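PDB 4R3U: 2-hydroxyisobutanoyl-CoA mutase large subunit, which works with the small cobalamin-binding subunit to interconvert 2-hydroxyisobutyryl-CoA and (S)-3-hydroxybutyryl-CoA. Local coordinates for residues K448-Q452 with G453-K457; D391-K394 with M395-R398. All coordinates share one frame; numbering follows the deposited sequence.

Interactions 1 and 2 are both local, each formed by side chains and backbone a few residues apart, yet they do different work. Interaction 2 (391-398) lies within one helix and faces both the ligands and the second subunit; interaction 1 (448-457), later in the chain, turns the backbone from one helix into the next. Their centres are about 38 Å apart, on opposite sides of the chain's centre, and their nearest atoms about 28 Å, so they do not touch. Both nonetheless approach the cofactor: the side chain of Met393 is about 5 Å from bound 5'-deoxyadenosine and about 8 Å from cobalamin, and that of Gln456 about 9 Å from cobalamin.

Interaction 1 (K448-Q452 with G453-K457); sequences KLIEQ and GWFQK
Leu449 and Trp454 point the same way, side by side, with the leucine methyl CD2 laid over one face of the indole. Leu449 CD2 makes a CH-pi contact 4.1 Å from the centroid of the Trp454 six-membered ring, toward the rim at CE3. With its CG anti to the backbone N (chi1 -176°), Trp454 swings back alongside the preceding helix. Trp454 CE3 also sits 3.7 Å above the plane of the Phe455 ring, over its centre. That phenyl is reached obliquely from the earlier turn, by Leu449 CB at 3.4 Å from Phe455 CE2 and by Ile450 CG1 at 3.7 Å from Phe455 CD2. Val440 of helix 420-442 and Met217 of helix 213-219 add to this apolar cluster, and Phe270 meets Phe455 edge-to-face.

Beneath the side chains, helix 446-451 ends in a Schellman motif. Trp454 N donates to Leu449 O (2.8 Å) and Gly453 N to Ile450 O (3.0 Å), while Gly453, at positive phi, is also the N-cap of helix 454-472. The second bond rises above the carbonyl plane of Ile450. Gln456 NE2 comes in that plane, onto a lone pair of Ile450 O, at 3.0 Å. A bend at chi2 (88°) brings the glutamine amide back to the turn, and Ile450 O lies close to the amide plane. Replacing this glutamine with a leucine removes the amide donor and would probably cost Ile450 O its in-plane bond, leaving the out-of-plane Gly453 N-H of the two described here. Two donors from different directions thus grip one carbonyl oxygen, and a buried amide ties the start of one helix to the end of the other.

Interaction 2 (D391-K394 with M395-R398); sequences DAMK and MALR
Lys394 O accepts from Arg398 N at 2.9 Å, and Arg398 CG crowds the same oxygen at 3.3 Å. One turn apart, the two long side chains run outward and cross. A bend at chi2 (-66°) turns the arginine so that one face of its guanidinium lies over Lys394 CG, which is 4.1 Å from Arg398 NH2 and offset toward the rim. The charged ends share an anion: Glu485 of the second subunit forms salt bridges to Lys394 NZ through OE1 and to Arg398 NH2 through OE2, which would probably offset the like charges of the pair. Arg398 NH1 is held separately, by Gln401 OE1 and Gln120 O, and Asp391 OD1 makes a long salt bridge to Lys394 NZ at 3.9 Å.

The i to i+4 spacing is that of an alpha helix, 390-405, which follows strand 375-377 of the TIM barrel and packs against the neighbouring strand 97-102. On that inner side, Met393 O accepts from Leu397 N at 2.9 Å. The methionine chain, bent at chi2 and chi3, carries Met393 CE to 4.2 Å from Ala396 CB. Met393 and Ala396 both touch Gln100, while Leu397 rests on Met98, a substrate-binding residue. The Met395 side chain packs on Met355 of the second subunit.

Interaction 1 (K448-Q452 with G453-K457)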
loop_
_atom_site.group_PDB
_atom_site.type_symbol
_atom_site.label_atom_id
_atom_site.label_comp_id
_atom_site.label_asym_id
_atom_site.label_seq_id
_atom_site.Cartn_x
_atom_site.Cartn_y
_atom_site.Cartn_z
ATOM N N LYS A 448 -22.696 3.909 34.259
ATOM C CA LYS A 448 -23.845 3.016 34.472
ATOM C C LYS A 448 -23.951 1.933 33.394
ATOM O O LYS A 448 -24.165 0.767 33.726
ATOM C CB LYS A 448 -25.172 3.798 34.589
ATOM C CG LYS A 448 -25.205 4.845 35.711
ATOM C CD LYS A 448 -24.949 4.352 37.180
ATOM C CE LYS A 448 -23.585 4.741 37.777
ATOM N NZ LYS A 448 -23.175 6.173 37.551
ATOM N N LEU A 449 -23.745 2.318 32.117
ATOM C CA LEU A 449 -23.778 1.425 30.963
ATOM C C LEU A 449 -22.601 0.466 30.960
ATOM O O LEU A 449 -22.755 -0.659 30.486
ATOM C CB LEU A 449 -23.864 2.228 29.656
ATOM C CG LEU A 449 -25.257 2.505 29.060
ATOM C CD1 LEU A 449 -26.291 2.757 30.130
ATOM C CD2 LEU A 449 -25.210 3.684 28.109
ATOM N N ILE A 450 -21.441 0.892 31.508
ATOM C CA ILE A 450 -20.243 0.058 31.679
ATOM C C ILE A 450 -20.590 -0.962 32.761
ATOM O O ILE A 450 -20.346 -2.153 32.573
ATOM C CB ILE A 450 -18.963 0.894 32.020
ATOM C CG1 ILE A 450 -18.418 1.628 30.766
ATOM C CG2 ILE A 450 -17.879 0.031 32.676
ATOM C CD1 ILE A 450 -17.237 2.630 31.019
ATOM N N GLU A 451 -21.241 -0.503 33.855
ATOM C CA GLU A 451 -21.701 -1.376 34.941
ATOM C C GLU A 451 -22.779 -2.380 34.464
ATOM O O GLU A 451 -22.858 -3.483 35.003
ATOM C CB GLU A 451 -22.209 -0.552 36.128
ATOM C CG GLU A 451 -21.115 0.156 36.912
ATOM C CD GLU A 451 -21.575 1.204 37.914
ATOM O OE1 GLU A 451 -22.798 1.477 37.997
ATOM O OE2 GLU A 451 -20.699 1.768 38.611
ATOM N N GLN A 452 -23.596 -2.002 33.458
ATOM C CA GLN A 452 -24.646 -2.872 32.889
ATOM C C GLN A 452 -24.045 -3.795 31.780
ATOM O O GLN A 452 -24.746 -4.675 31.273
ATOM C CB GLN A 452 -25.801 -2.027 32.290
ATOM C CG GLN A 452 -26.704 -1.282 33.298
ATOM C CD GLN A 452 -27.629 -0.242 32.643
ATOM O OE1 GLN A 452 -28.033 -0.361 31.473
ATOM N NE2 GLN A 452 -27.999 0.809 33.382
ATOM N N GLY A 453 -22.788 -3.533 31.387
ATOM C CA GLY A 453 -22.073 -4.240 30.330
ATOM C C GLY A 453 -22.623 -3.988 28.939
ATOM O O GLY A 453 -22.455 -4.824 28.046
ATOM N N TRP A 454 -23.284 -2.832 28.752
ATOM C CA TRP A 454 -23.949 -2.412 27.523
ATOM C C TRP A 454 -23.007 -2.207 26.323
ATOM O O TRP A 454 -23.332 -2.643 25.209
ATOM C CB TRP A 454 -24.786 -1.153 27.803
ATOM C CG TRP A 454 -25.607 -0.637 26.650
ATOM C CD1 TRP A 454 -26.882 -0.997 26.322
ATOM C CD2 TRP A 454 -25.243 0.421 25.748
ATOM N NE1 TRP A 454 -27.331 -0.235 25.265
ATOM C CE2 TRP A 454 -26.347 0.644 24.898
ATOM C CE3 TRP A 454 -24.090 1.212 25.586
ATOM C CZ2 TRP A 454 -26.337 1.629 23.909
ATOM C CZ3 TRP A 454 -24.069 2.172 24.590
ATOM C CH2 TRP A 454 -25.189 2.386 23.774
ATOM N N PHE A 455 -21.879 -1.515 26.540
ATOM C CA PHE A 455 -20.879 -1.228 25.515
ATOM C C PHE A 455 -20.268 -2.510 25.046
ATOM O O PHE A 455 -20.221 -2.763 23.848
ATOM C CB PHE A 455 -19.772 -0.300 26.074
ATOM C CG PHE A 455 -20.243 1.104 26.391
ATOM C CD1 PHE A 455 -20.430 2.043 25.374
ATOM C CD2 PHE A 455 -20.507 1.488 27.701
ATOM C CE1 PHE A 455 -20.874 3.335 25.667
ATOM C CE2 PHE A 455 -20.903 2.792 27.991
ATOM C CZ PHE A 455 -21.090 3.706 26.974
ATOM N N GLN A 456 -19.814 -3.318 26.014
ATOM C CA GLN A 456 -19.160 -4.619 25.881
ATOM C C GLN A 456 -20.068 -5.613 25.125
ATOM O O GLN A 456 -19.558 -6.377 24.309
ATOM C CB GLN A 456 -18.746 -5.185 27.272
ATOM C CG GLN A 456 -17.965 -4.205 28.210
ATOM C CD GLN A 456 -18.786 -3.275 29.140
ATOM O OE1 GLN A 456 -19.473 -2.327 28.716
ATOM N NE2 GLN A 456 -18.648 -3.463 30.457
ATOM N N LYS A 457 -21.395 -5.582 25.355
ATOM C CA LYS A 457 -22.317 -6.495 24.676
ATOM C C LYS A 457 -22.451 -6.123 23.212
ATOM O O LYS A 457 -22.546 -7.009 22.359
ATOM C CB LYS A 457 -23.676 -6.585 25.380
ATOM C CG LYS A 457 -23.651 -7.520 26.590
ATOM C CD LYS A 457 -24.857 -7.312 27.536
ATOM C CE LYS A 457 -24.754 -8.129 28.802
ATOM N NZ LYS A 457 -25.780 -7.726 29.802
#

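Interaction 2 (D391-K394 with M395-R398)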
loop_
_atom_site.group_PDB
_atom_site.type_symbol
_atom_site.label_atom_id
_atom_site.label_comp_id
_atom_site.label_asym_id
_atom_site.label_seq_id
_atom_site.Cartn_x
_atom_site.Cartn_y
_atom_site.Cartn_z
ATOM N N ASP A 391 13.701 -6.080 11.740
ATOM C CA ASP A 391 13.362 -6.035 10.303
ATOM C C ASP A 391 11.906 -5.681 10.028
ATOM O O ASP A 391 11.634 -4.920 9.120
ATOM C CB ASP A 391 13.721 -7.354 9.590
ATOM C CG ASP A 391 15.193 -7.635 9.353
ATOM O OD1 ASP A 391 15.998 -6.666 9.354
ATOM O OD2 ASP A 391 15.538 -8.821 9.095
ATOM N N ALA A 392 10.984 -6.246 10.809
ATOM C CA ALA A 392 9.550 -6.020 10.723
ATOM C C ALA A 392 9.236 -4.548 11.049
ATOM O O ALA A 392 8.485 -3.909 10.309
ATOM C CB ALA A 392 8.825 -6.950 11.677
ATOM N N MET A 393 9.854 -3.997 12.107
ATOM C CA MET A 393 9.704 -2.594 12.480
ATOM C C MET A 393 10.309 -1.673 11.470
ATOM O O MET A 393 9.693 -0.666 11.127
ATOM C CB MET A 393 10.205 -2.316 13.906
ATOM C CG MET A 393 9.271 -2.858 14.996
ATOM S SD MET A 393 7.605 -2.099 15.048
ATOM C CE MET A 393 6.650 -3.201 13.972
ATOM N N LYS A 394 11.474 -2.043 10.920
ATOM C CA LYS A 394 12.181 -1.304 9.858
ATOM C C LYS A 394 11.253 -1.168 8.640
ATOM O O LYS A 394 11.080 -0.060 8.136
ATOM C CB LYS A 394 13.457 -2.039 9.486
ATOM C CG LYS A 394 14.593 -1.123 9.034
ATOM C CD LYS A 394 15.559 -1.754 8.024
ATOM C CE LYS A 394 16.110 -3.118 8.316
ATOM N NZ LYS A 394 17.036 -3.565 7.241
ATOM N N MET A 395 10.573 -2.277 8.228
ATOM C CA MET A 395 9.638 -2.298 7.094
ATOM C C MET A 395 8.431 -1.391 7.360
ATOM O O MET A 395 7.990 -0.665 6.442
ATOM C CB MET A 395 9.226 -3.722 6.761
ATOM C CG MET A 395 8.197 -3.842 5.604
ATOM S SD MET A 395 8.767 -3.219 4.006
ATOM C CE MET A 395 10.169 -4.327 3.672
ATOM N N ALA A 396 7.940 -1.378 8.628
ATOM C CA ALA A 396 6.832 -0.540 9.067
ATOM C C ALA A 396 7.208 0.926 8.971
ATOM O O ALA A 396 6.385 1.724 8.546
ATOM C CB ALA A 396 6.427 -0.910 10.475
ATOM N N LEU A 397 8.466 1.280 9.287
ATOM C CA LEU A 397 8.954 2.656 9.155
ATOM C C LEU A 397 9.139 3.043 7.675
ATOM O O LEU A 397 8.729 4.135 7.302
ATOM C CB LEU A 397 10.250 2.872 9.956
ATOM C CG LEU A 397 10.076 2.966 11.468
ATOM C CD1 LEU A 397 11.388 2.686 12.191
ATOM C CD2 LEU A 397 9.496 4.320 11.867
ATOM N N ARG A 398 9.684 2.132 6.823
ATOM C CA ARG A 398 9.874 2.392 5.394
ATOM C C ARG A 398 8.542 2.675 4.706
ATOM O O ARG A 398 8.475 3.524 3.805
ATOM C CB ARG A 398 10.640 1.247 4.697
ATOM C CG ARG A 398 12.083 1.031 5.155
ATOM C CD ARG A 398 13.043 2.161 4.826
ATOM N NE ARG A 398 14.339 1.929 5.456
ATOM C CZ ARG A 398 14.735 2.474 6.607
ATOM N NH1 ARG A 398 13.942 3.308 7.266
ATOM N NH2 ARG A 398 15.930 2.191 7.105
#